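Local coordinates for 3,4-dihydroxy-2-butanone 4-phosphate synthase (Acinetobacter baumannii, PDB 6MNZ), which probably converts D-ribulose 5-phosphate to formate and 3,4-dihydroxy-2-butanone 4-phosphate, a step in riboflavin biosynthesis, using divalent magnesium or manganese ions, at residues A[54-59]-A[159-164]; A[130-135]-A[143-148]; A[31-36]-A[163-168]. All coordinates share one frame; numbering follows the deposited sequence.

Contact 1 of 3, residues A[54-59]-A[159-164]; sequences GLVCLT and ASVICE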
ATOM      1  N   GLY A  54     -20.105  17.381  18.478  1.00 44.25           N
ATOM      2  CA  GLY A  54     -19.557  16.266  17.738  1.00 38.51           C
ATOM      3  C   GLY A  54     -19.329  15.041  18.604  1.00 33.59           C
ATOM      4  O   GLY A  54     -19.783  14.943  19.746  1.00 35.88           O
ATOM      5  N   LEU A  55     -18.588  14.094  18.040  1.00 24.75           N
ATOM      6  CA  LEU A  55     -18.158  12.914  18.776  1.00 27.34           C
ATOM      7  C   LEU A  55     -17.003  13.282  19.701  1.00 38.93           C
ATOM      8  O   LEU A  55     -15.935  13.693  19.237  1.00 41.99           O
ATOM      9  CB  LEU A  55     -17.736  11.811  17.811  1.00 30.19           C
ATOM     10  CG  LEU A  55     -18.786  10.763  17.443  1.00 29.38           C
ATOM     11  CD1 LEU A  55     -18.256   9.857  16.331  1.00 30.70           C
ATOM     12  CD2 LEU A  55     -19.182   9.946  18.658  1.00 45.58           C
ATOM     13  N   VAL A  56     -17.180  13.030  20.996  1.00 44.50           N
ATOM     14  CA  VAL A  56     -16.071  13.099  21.939  1.00 37.14           C
ATOM     15  C   VAL A  56     -15.171  11.889  21.736  1.00 33.15           C
ATOM     16  O   VAL A  56     -15.605  10.741  21.885  1.00 34.60           O
ATOM     17  CB  VAL A  56     -16.585  13.174  23.382  1.00 39.03           C
ATOM     18  CG1 VAL A  56     -15.437  13.010  24.367  1.00 38.42           C
ATOM     19  CG2 VAL A  56     -17.310  14.491  23.609  1.00 41.40           C
ATOM     20  N   CYS A  57     -13.895  12.143  21.460  1.00 39.63           N
ATOM     21  CA  CYS A  57     -12.924  11.097  21.182  1.00 32.57           C
ATOM     22  C   CYS A  57     -11.675  11.343  22.016  1.00 34.71           C
ATOM     23  O   CYS A  57     -11.542  12.383  22.665  1.00 32.30           O
ATOM     24  CB  CYS A  57     -12.579  11.046  19.690  1.00 27.11           C
ATOM     25  SG  CYS A  57     -13.966  10.548  18.639  1.00 24.36           S
ATOM     26  N   LEU A  58     -10.880  10.283  22.172  1.00 42.83           N
ATOM     27  CA  LEU A  58      -9.723  10.276  23.068  1.00 34.61           C
ATOM     28  C   LEU A  58      -8.509   9.815  22.266  1.00 35.57           C
ATOM     29  O   LEU A  58      -8.392   8.632  21.936  1.00 38.87           O
ATOM     30  CB  LEU A  58      -9.959   9.375  24.275  1.00 30.14           C
ATOM     31  CG  LEU A  58      -8.692   9.070  25.078  1.00 35.11           C
ATOM     32  CD1 LEU A  58      -8.031  10.353  25.541  1.00 35.37           C
ATOM     33  CD2 LEU A  58      -8.973   8.138  26.247  1.00 36.42           C
ATOM     34  N   THR A  59      -7.683  10.762  21.836  1.00 31.36           N
ATOM     35  CA  THR A  59      -6.512  10.424  21.041  1.00 34.08           C
ATOM     36  C   THR A  59      -5.459   9.747  21.913  1.00 29.83           C
ATOM     37  O   THR A  59      -5.224  10.166  23.050  1.00 29.04           O
ATOM     38  CB  THR A  59      -5.946  11.686  20.395  1.00 31.40           C
ATOM     39  OG1 THR A  59      -5.459  12.570  21.413  1.00 38.87           O
ATOM     40  CG2 THR A  59      -7.028  12.395  19.587  1.00 25.43           C
ATOM     41  N   ALA A 159      -1.943  12.434  25.075  1.00 42.52           N
ATOM     42  CA  ALA A 159      -3.348  12.049  25.052  1.00 26.17           C
ATOM     43  C   ALA A 159      -4.205  13.299  25.158  1.00 39.08           C
ATOM     44  O   ALA A 159      -4.017  14.107  26.072  1.00 52.16           O
ATOM     45  CB  ALA A 159      -3.677  11.082  26.195  1.00 28.66           C
ATOM     46  N   SER A 160      -5.192  13.412  24.275  1.00 39.58           N
ATOM     47  CA  SER A 160      -6.097  14.550  24.265  1.00 31.45           C
ATOM     48  C   SER A 160      -7.514  14.057  24.022  1.00 43.14           C
ATOM     49  O   SER A 160      -7.732  12.985  23.452  1.00 38.84           O
ATOM     50  CB  SER A 160      -5.713  15.570  23.189  1.00 31.39           C
ATOM     51  OG  SER A 160      -6.105  15.107  21.911  1.00 34.25           O
ATOM     52  N   VAL A 161      -8.479  14.885  24.410  1.00 41.78           N
ATOM     53  CA  VAL A 161      -9.889  14.647  24.126  1.00 25.07           C
ATOM     54  C   VAL A 161     -10.351  15.692  23.123  1.00 28.35           C
ATOM     55  O   VAL A 161     -10.093  16.889  23.303  1.00 30.81           O
ATOM     56  CB  VAL A 161     -10.739  14.704  25.408  1.00 34.79           C
ATOM     57  CG1 VAL A 161     -12.196  14.404  25.094  1.00 36.94           C
ATOM     58  CG2 VAL A 161     -10.198  13.730  26.450  1.00 29.83           C
ATOM     59  N   ILE A 162     -10.961  15.237  22.030  1.00 21.15           N
ATOM     60  CA  ILE A 162     -11.297  16.116  20.919  1.00 23.10           C
ATOM     61  C   ILE A 162     -12.737  15.871  20.492  1.00 38.03           C
ATOM     62  O   ILE A 162     -13.263  14.760  20.610  1.00 46.56           O
ATOM     63  CB  ILE A 162     -10.333  15.928  19.725  1.00 24.91           C
ATOM     64  CG1 ILE A 162     -10.538  14.562  19.066  1.00 36.29           C
ATOM     65  CG2 ILE A 162      -8.892  16.082  20.187  1.00 25.93           C
ATOM     66  CD1 ILE A 162      -9.634  14.322  17.875  1.00 32.20           C
ATOM     67  N   CYS A 163     -13.376  16.929  19.996  1.00 30.42           N
ATOM     68  CA  CYS A 163     -14.791  16.899  19.647  1.00 29.49           C
ATOM     69  C   CYS A 163     -15.026  17.887  18.515  1.00 26.21           C
ATOM     70  O   CYS A 163     -14.670  19.063  18.638  1.00 29.50           O
ATOM     71  CB  CYS A 163     -15.661  17.248  20.860  1.00 37.51           C
ATOM     72  SG  CYS A 163     -17.436  16.943  20.660  1.00 33.42           S
ATOM     73  N   GLU A 164     -15.725  17.441  17.474  1.00 30.49           N
ATOM     74  CA  GLU A 164     -16.012  18.308  16.339  1.00 32.25           C
ATOM     75  C   GLU A 164     -16.956  19.433  16.747  1.00 38.55           C
ATOM     76  O   GLU A 164     -17.909  19.223  17.502  1.00 50.52           O
ATOM     77  CB  GLU A 164     -16.628  17.503  15.195  1.00 27.85           C
ATOM     78  CG  GLU A 164     -15.724  16.428  14.623  1.00 26.38           C
ATOM     79  CD  GLU A 164     -15.909  15.087  15.302  1.00 24.88           C
ATOM     80  OE1 GLU A 164     -16.207  15.078  16.515  1.00 27.15           O
ATOM     81  OE2 GLU A 164     -15.991  14.070  14.580  1.00 30.86           O
TER
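V56 fits as a bump between V161 and C163 of the neighbouring antiparallel strand. Its CG1 lies 3.6 Å from CG1 of V161, the two side chains crossing obliquely, while its other methyl, CG2, comes 3.8 Å from SG of C163. Farther along on the same side, the tip of L58 bends nearer the partner strand, CD1 lying 3.4 Å from S160 O. The residues on this face of the sheet that meet helix 101-112 include L58 and V161, both of which touch I108.

The face with C57, T59, S160 and I162 is filled differently. I162 places CG1 between its own N and carbonyl carbon (chi1 69°), and its CD1 then reaches 3.7 Å from CG2 of T59, the two side chains meeting at about a right angle. That threonine methyl also lies beside the hydroxyl of S160. On the other branch, T59 OG1 and S160 OG are hydrogen-bonded at 2.7 Å, with either able to donate, so the two buried hydroxyls are each other's partner in one bond.

Backbone bonds set the register. C57 and I162 form a hydrogen-bonded pair, with C57 N 2.8 Å from I162 O and I162 N 3.0 Å from C57 O, and the short strand axes run at 139° to one another. At the far end, E164 bends at its second torsion and curls back so that OE1 approaches L55 N at 3.0 Å, a weak bond with a poor angle.

These strands are inner members of the mixed six-stranded sheet of the DHBP synthase domain; I162 faces the predicted substrate-site residues D32 and H143, and E164 itself is predicted to be essential for catalysis.

Contact 2 of 3, residues A[130-135]-A[143-148]; sequences LMAQPG and HTEAGC. With SO4 (sulfate ion), chain C.
The side chains of E145 and Q133 run side by side, their carboxylate and amide planes 66° apart, but the flat ends do not meet; the bond between the two residues goes to the backbone. Q133 N donates to E145 OE2 at 3.1 Å, arriving on the anti lone pair, away from the other oxygen, with an N-H...O angle of 152°. E145 OE1 is held by a salt bridge to NE of R140, so both oxygens of this buried group have partners, which should restrain its rotation.

The other flat group, the imidazole of H143, meets a sulfate ion at its edge, the sulfur lying in the ring plane: ND1 donates to sulfate O2 at 2.8 Å, an oxygen that also takes the backbone N of H143. NE2, on the far edge, bonds to the carbonyl O of E30.

T144 works in two directions. Its OG1 binds sulfate O1 at 2.8 Å, and its own N reaches the same oxygen at 2.7 Å. With OG1 anti to the carbonyl carbon (chi1 -60°), the methyl CG2 is left to pack across L130, 3.6 Å from L130 CB. The methyl of A132 fits between E145 and C148, with CB 3.8 Å from E145 CG and 4.0 Å from C148 SG.

Backbone N-H groups at a helix N terminus, joined here by R27 NH1, gripping a tetrahedral anion are characteristic of a phosphate site; the sulfate, probably from the crystallisation liquor, is consistent with the predicted ribulose 5-phosphate pocket.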
ATOM      1  N   LEU A 130      -8.771   7.070  19.583  1.00 38.76           N
ATOM      2  CA  LEU A 130      -8.212   7.149  18.242  1.00 30.87           C
ATOM      3  C   LEU A 130      -6.705   6.969  18.322  1.00 34.22           C
ATOM      4  O   LEU A 130      -6.051   7.557  19.189  1.00 42.95           O
ATOM      5  CB  LEU A 130      -8.554   8.486  17.581  1.00 32.00           C
ATOM      6  CG  LEU A 130     -10.030   8.882  17.637  1.00 23.92           C
ATOM      7  CD1 LEU A 130     -10.238  10.278  17.077  1.00 32.85           C
ATOM      8  CD2 LEU A 130     -10.870   7.876  16.877  1.00 26.76           C
ATOM      9  N   MET A 131      -6.175   6.087  17.479  1.00 27.63           N
ATOM     10  CA  MET A 131      -4.758   5.738  17.491  1.00 30.74           C
ATOM     11  C   MET A 131      -4.031   6.626  16.488  1.00 37.13           C
ATOM     12  O   MET A 131      -4.208   6.480  15.274  1.00 47.59           O
ATOM     13  CB  MET A 131      -4.576   4.261  17.154  1.00 42.96           C
ATOM     14  CG  MET A 131      -3.218   3.687  17.512  1.00 43.44           C
ATOM     15  SD  MET A 131      -3.044   1.961  17.009  1.00 37.89           S
ATOM     16  CE  MET A 131      -2.565   2.157  15.292  1.00 52.87           C
ATOM     17  N   ALA A 132      -3.210   7.541  16.993  1.00 38.43           N
ATOM     18  CA  ALA A 132      -2.348   8.338  16.134  1.00 37.65           C
ATOM     19  C   ALA A 132      -1.248   7.472  15.526  1.00 39.91           C
ATOM     20  O   ALA A 132      -0.924   6.389  16.020  1.00 46.74           O
ATOM     21  CB  ALA A 132      -1.738   9.498  16.920  1.00 42.58           C
ATOM     22  N   GLN A 133      -0.738   7.923  14.384  1.00 30.36           N
ATOM     23  CA  GLN A 133       0.398   7.274  13.753  1.00 40.05           C
ATOM     24  C   GLN A 133       1.695   7.655  14.459  1.00 48.58           C
ATOM     25  O   GLN A 133       1.721   8.596  15.258  1.00 39.67           O
ATOM     26  CB  GLN A 133       0.473   7.659  12.280  1.00 39.77           C
ATOM     27  CG  GLN A 133      -0.683   7.147  11.445  1.00 47.01           C
ATOM     28  CD  GLN A 133      -0.781   5.635  11.447  1.00 56.14           C
ATOM     29  OE1 GLN A 133       0.039   4.950  10.836  1.00 63.10           O
ATOM     30  NE2 GLN A 133      -1.841   5.113  12.053  1.00 56.90           N
ATOM     31  N   PRO A 134       2.726   6.810  14.346  1.00 45.79           N
ATOM     32  CA  PRO A 134       3.887   6.957  15.242  1.00 44.89           C
ATOM     33  C   PRO A 134       4.475   8.358  15.257  1.00 54.82           C
ATOM     34  O   PRO A 134       4.642   8.950  16.331  1.00 52.40           O
ATOM     35  CB  PRO A 134       4.880   5.926  14.685  1.00 49.69           C
ATOM     36  CG  PRO A 134       4.030   4.889  14.042  1.00 51.86           C
ATOM     37  CD  PRO A 134       2.824   5.608  13.495  1.00 51.01           C
ATOM     38  N   GLY A 135       4.806   8.903  14.091  1.00 35.47           N
ATOM     39  CA  GLY A 135       5.442  10.199  14.031  1.00 39.44           C
ATOM     40  C   GLY A 135       4.530  11.372  14.290  1.00 42.38           C
ATOM     41  O   GLY A 135       4.962  12.522  14.177  1.00 32.13           O
ATOM     42  N   HIS A 143      -6.607  15.662  13.182  1.00 32.29           N
ATOM     43  CA  HIS A 143      -6.831  16.082  14.561  1.00 30.79           C
ATOM     44  C   HIS A 143      -6.344  15.032  15.549  1.00 28.76           C
ATOM     45  O   HIS A 143      -6.018  15.363  16.694  1.00 24.66           O
ATOM     46  CB  HIS A 143      -8.317  16.364  14.794  1.00 32.30           C
ATOM     47  CG  HIS A 143      -8.898  17.374  13.854  1.00 25.38           C
ATOM     48  ND1 HIS A 143      -9.474  17.021  12.653  1.00 26.84           N
ATOM     49  CD2 HIS A 143      -9.123  18.701  14.003  1.00 25.53           C
ATOM     50  CE1 HIS A 143      -9.957  18.102  12.066  1.00 30.84           C
ATOM     51  NE2 HIS A 143      -9.815  19.122  12.893  1.00 31.36           N
ATOM     52  N   THR A 144      -6.404  13.755  15.168  1.00 31.24           N
ATOM     53  CA  THR A 144      -5.943  12.687  16.047  1.00 38.16           C
ATOM     54  C   THR A 144      -4.473  12.871  16.403  1.00 33.28           C
ATOM     55  O   THR A 144      -4.104  12.924  17.581  1.00 31.71           O
ATOM     56  CB  THR A 144      -6.169  11.331  15.373  1.00 46.52           C
ATOM     57  OG1 THR A 144      -7.567  11.161  15.107  1.00 49.65           O
ATOM     58  CG2 THR A 144      -5.672  10.189  16.260  1.00 37.20           C
ATOM     59  N   GLU A 145      -3.608  12.901  15.388  1.00 34.40           N
ATOM     60  CA  GLU A 145      -2.193  13.151  15.625  1.00 44.89           C
ATOM     61  C   GLU A 145      -1.970  14.512  16.267  1.00 35.59           C
ATOM     62  O   GLU A 145      -1.118  14.648  17.153  1.00 32.05           O
ATOM     63  CB  GLU A 145      -1.419  13.049  14.310  1.00 42.18           C
ATOM     64  CG  GLU A 145      -1.303  11.635  13.762  1.00 38.79           C
ATOM     65  CD  GLU A 145      -2.604  11.124  13.173  1.00 34.93           C
ATOM     66  OE1 GLU A 145      -3.283  11.899  12.468  1.00 39.02           O
ATOM     67  OE2 GLU A 145      -2.878   9.913  13.302  1.00 49.12           O
ATOM     68  N   ALA A 146      -2.824  15.488  15.949  1.00 33.73           N
ATOM     69  CA  ALA A 146      -2.616  16.842  16.447  1.00 32.85           C
ATOM     70  C   ALA A 146      -2.930  16.933  17.932  1.00 31.97           C
ATOM     71  O   ALA A 146      -2.191  17.569  18.692  1.00 36.54           O
ATOM     72  CB  ALA A 146      -3.471  17.828  15.654  1.00 33.97           C
ATOM     73  N   GLY A 147      -3.989  16.256  18.376  1.00 35.93           N
ATOM     74  CA  GLY A 147      -4.296  16.233  19.795  1.00 32.98           C
ATOM     75  C   GLY A 147      -3.185  15.618  20.622  1.00 38.34           C
ATOM     76  O   GLY A 147      -2.796  16.163  21.657  1.00 31.68           O
ATOM     77  N   CYS A 148      -2.609  14.516  20.139  1.00 34.79           N
ATOM     78  CA  CYS A 148      -1.525  13.865  20.866  1.00 36.23           C
ATOM     79  C   CYS A 148      -0.287  14.752  20.904  1.00 27.87           C
ATOM     80  O   CYS A 148       0.285  14.994  21.972  1.00 29.87           O
ATOM     81  CB  CYS A 148      -1.202  12.514  20.225  1.00 41.66           C
ATOM     82  SG  CYS A 148      -2.485  11.261  20.444  1.00 38.45           S
TER
HETATM   83  S   SO4 C 401      -8.831  13.120  12.230  1.00 33.70           S
HETATM   84  O1  SO4 C 401      -7.562  12.829  12.890  1.00 44.23           O
HETATM   85  O2  SO4 C 401      -8.817  14.494  11.740  1.00 29.54           O
HETATM   86  O3  SO4 C 401      -9.916  12.955  13.190  1.00 42.69           O
HETATM   87  O4  SO4 C 401      -9.040  12.219  11.101  1.00 34.37           O

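Contact 3 of 3, residues A[31-36]-A[163-168]; sequences GDLVIA and CEIIKE
G31 and I165 close the last backbone bond between two antiparallel neighbours inside the mixed six-stranded sheet of the DHBP synthase domain. I165 N donates to G31 O at 2.8 Å. Two residues on, L33 and C163 form a hydrogen-bonded pair: C163 N reaches L33 O at 3.2 Å, while the return bond, from L33 N to C163 O at 3.1 Å, is weak. D32 and E164 make the non-hydrogen-bonded pair between them, and D32 CA comes 3.2 Å from C163 O.

On the face carrying this pair, the side chains of D32 and E164 lie side by side, pointing the same way, with carboxylate planes 40° apart and the charged oxygens not in contact. D32 OD1 comes nearest to E164 CA, at 3.8 Å, with E164 CG only slightly farther, and no bond joins the two acidic groups. D32, a predicted substrate-binding residue, is also close to the ring of H143.

The opposite face is apolar. L33, covered by F47, M48 and A52 of helix 42-52, crosses I165 at about a right angle, and its CG lies 4.1 Å from I165 CD1. The CB of I165 points toward strand 31-36, and its side chain packs against the carbonyl its own N-H binds: CB and CG1 of I165 each stand 3.4 Å from G31 O.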
ATOM      1  N   GLY A  31     -13.224  22.229  12.895  1.00 29.77           N
ATOM      2  CA  GLY A  31     -12.607  22.643  14.143  1.00 27.98           C
ATOM      3  C   GLY A  31     -12.988  21.690  15.265  1.00 26.89           C
ATOM      4  O   GLY A  31     -14.134  21.248  15.352  1.00 33.81           O
ATOM      5  N   ASP A  32     -11.979  21.281  16.026  1.00 20.23           N
ATOM      6  CA  ASP A  32     -12.163  20.435  17.196  1.00 29.16           C
ATOM      7  C   ASP A  32     -11.712  21.199  18.431  1.00 29.79           C
ATOM      8  O   ASP A  32     -10.560  21.641  18.500  1.00 36.09           O
ATOM      9  CB  ASP A  32     -11.371  19.132  17.072  1.00 31.55           C
ATOM     10  CG  ASP A  32     -11.914  18.220  15.996  1.00 23.47           C
ATOM     11  OD1 ASP A  32     -12.454  18.733  14.994  1.00 33.14           O
ATOM     12  OD2 ASP A  32     -11.644  17.004  16.070  1.00 27.81           O
ATOM     13  N   LEU A  33     -12.563  21.226  19.453  1.00 31.12           N
ATOM     14  CA  LEU A  33     -12.073  21.394  20.813  1.00 29.65           C
ATOM     15  C   LEU A  33     -11.069  20.296  21.137  1.00 29.39           C
ATOM     16  O   LEU A  33     -11.168  19.178  20.629  1.00 31.32           O
ATOM     17  CB  LEU A  33     -13.229  21.356  21.810  1.00 40.23           C
ATOM     18  CG  LEU A  33     -14.314  22.425  21.682  1.00 44.95           C
ATOM     19  CD1 LEU A  33     -15.488  22.075  22.588  1.00 25.19           C
ATOM     20  CD2 LEU A  33     -13.771  23.806  22.014  1.00 48.56           C
ATOM     21  N   VAL A  34     -10.001  20.678  21.833  1.00 29.99           N
ATOM     22  CA  VAL A  34      -8.895  19.778  22.144  1.00 24.46           C
ATOM     23  C   VAL A  34      -8.426  20.100  23.554  1.00 34.39           C
ATOM     24  O   VAL A  34      -8.193  21.270  23.878  1.00 42.74           O
ATOM     25  CB  VAL A  34      -7.726  19.913  21.153  1.00 39.26           C
ATOM     26  CG1 VAL A  34      -6.667  18.843  21.420  1.00 40.90           C
ATOM     27  CG2 VAL A  34      -8.228  19.831  19.723  1.00 40.79           C
ATOM     28  N   ILE A  35      -8.427  19.093  24.424  1.00 39.33           N
ATOM     29  CA  ILE A  35      -7.960  19.245  25.796  1.00 45.63           C
ATOM     30  C   ILE A  35      -7.076  18.056  26.139  1.00 36.63           C
ATOM     31  O   ILE A  35      -7.280  16.944  25.644  1.00 39.82           O
ATOM     32  CB  ILE A  35      -9.138  19.362  26.788  1.00 39.28           C
ATOM     33  CG1 ILE A  35      -8.622  19.563  28.213  1.00 45.62           C
ATOM     34  CG2 ILE A  35     -10.032  18.127  26.708  1.00 44.62           C
ATOM     35  CD1 ILE A  35      -9.715  19.897  29.210  1.00 51.70           C
ATOM     36  N   ALA A  36      -6.096  18.292  27.007  1.00 31.85           N
ATOM     37  CA  ALA A  36      -5.248  17.210  27.486  1.00 35.60           C
ATOM     38  C   ALA A  36      -6.090  16.180  28.225  1.00 46.20           C
ATOM     39  O   ALA A  36      -6.746  16.502  29.221  1.00 59.91           O
ATOM     40  CB  ALA A  36      -4.151  17.756  28.398  1.00 29.09           C
ATOM     41  N   CYS A 163     -13.376  16.929  19.996  1.00 30.42           N
ATOM     42  CA  CYS A 163     -14.791  16.899  19.647  1.00 29.49           C
ATOM     43  C   CYS A 163     -15.026  17.887  18.515  1.00 26.21           C
ATOM     44  O   CYS A 163     -14.670  19.063  18.638  1.00 29.50           O
ATOM     45  CB  CYS A 163     -15.661  17.248  20.860  1.00 37.51           C
ATOM     46  SG  CYS A 163     -17.436  16.943  20.660  1.00 33.42           S
ATOM     47  N   GLU A 164     -15.725  17.441  17.474  1.00 30.49           N
ATOM     48  CA  GLU A 164     -16.012  18.308  16.339  1.00 32.25           C
ATOM     49  C   GLU A 164     -16.956  19.433  16.747  1.00 38.55           C
ATOM     50  O   GLU A 164     -17.909  19.223  17.502  1.00 50.52           O
ATOM     51  CB  GLU A 164     -16.628  17.503  15.195  1.00 27.85           C
ATOM     52  CG  GLU A 164     -15.724  16.428  14.623  1.00 26.38           C
ATOM     53  CD  GLU A 164     -15.909  15.087  15.302  1.00 24.88           C
ATOM     54  OE1 GLU A 164     -16.207  15.078  16.515  1.00 27.15           O
ATOM     55  OE2 GLU A 164     -15.991  14.070  14.580  1.00 30.86           O
ATOM     56  N   ILE A 165     -16.736  20.614  16.177  1.00 33.70           N
ATOM     57  CA  ILE A 165     -17.545  21.794  16.464  1.00 37.99           C
ATOM     58  C   ILE A 165     -18.563  21.944  15.340  1.00 31.77           C
ATOM     59  O   ILE A 165     -18.208  22.273  14.202  1.00 29.19           O
ATOM     60  CB  ILE A 165     -16.675  23.048  16.615  1.00 32.84           C
ATOM     61  CG1 ILE A 165     -15.787  22.921  17.855  1.00 28.87           C
ATOM     62  CG2 ILE A 165     -17.546  24.300  16.713  1.00 40.66           C
ATOM     63  CD1 ILE A 165     -14.704  23.981  17.963  1.00 28.12           C
ATOM     64  N   ILE A 166     -19.828  21.669  15.647  1.00 30.09           N
ATOM     65  CA  ILE A 166     -20.913  21.700  14.673  1.00 39.91           C
ATOM     66  C   ILE A 166     -21.760  22.936  14.942  1.00 27.36           C
ATOM     67  O   ILE A 166     -22.180  23.173  16.081  1.00 33.51           O
ATOM     68  CB  ILE A 166     -21.769  20.424  14.739  1.00 35.83           C
ATOM     69  CG1 ILE A 166     -20.881  19.177  14.720  1.00 38.59           C
ATOM     70  CG2 ILE A 166     -22.754  20.383  13.579  1.00 29.56           C
ATOM     71  CD1 ILE A 166     -21.643  17.877  14.892  1.00 39.07           C
ATOM     72  N   LYS A 167     -22.041  23.700  13.890  1.00 28.44           N
ATOM     73  CA  LYS A 167     -22.834  24.912  14.039  1.00 34.57           C
ATOM     74  C   LYS A 167     -24.194  24.588  14.647  1.00 35.88           C
ATOM     75  O   LYS A 167     -24.715  23.478  14.510  1.00 39.57           O
ATOM     76  CB  LYS A 167     -23.010  25.600  12.686  1.00 31.25           C
ATOM     77  CG  LYS A 167     -21.711  26.149  12.106  1.00 30.81           C
ATOM     78  CD  LYS A 167     -21.918  26.751  10.723  1.00 34.32           C
ATOM     79  CE  LYS A 167     -22.945  27.872  10.751  1.00 30.26           C
ATOM     80  NZ  LYS A 167     -22.820  28.780   9.581  1.00 32.93           N
ATOM     81  N   GLU A 168     -24.765  25.579  15.337  1.00 40.05           N
ATOM     82  CA  GLU A 168     -26.192  25.549  15.638  1.00 40.33           C
ATOM     83  C   GLU A 168     -27.007  25.189  14.403  1.00 34.97           C
ATOM     84  O   GLU A 168     -27.848  24.283  14.452  1.00 33.97           O
ATOM     85  CB  GLU A 168     -26.631  26.906  16.193  1.00 48.51           C
ATOM     86  CG  GLU A 168     -28.052  26.939  16.731  1.00 63.13           C
ATOM     87  CD  GLU A 168     -28.608  28.348  16.824  1.00 63.29           C
ATOM     88  OE1 GLU A 168     -28.469  29.106  15.842  1.00 59.31           O
ATOM     89  OE2 GLU A 168     -29.355  28.624  17.786  1.00 81.56           O
TER

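Following the chain, strand 31-36 comes first and waits longest for its partner: contact 3 closes a loop when 163-168 returns beside it. Within that span, 54-59 opens the loop that contact 1 shuts at 159-164, on the same returning strand, sharing C163 and E164. Contact 2 is nested in both, a short loop from 130-135 to the start of helix 143-153. The evidence for one unit is direct: L58 O lies 2.8 Å from L130 N, and V161 N 2.7 Å from I35 O, both probable hydrogen bonds. Strand 160-164 thus sits between 57-60 and 31-36, while helix 143-153 packs G147 against S160 and V34.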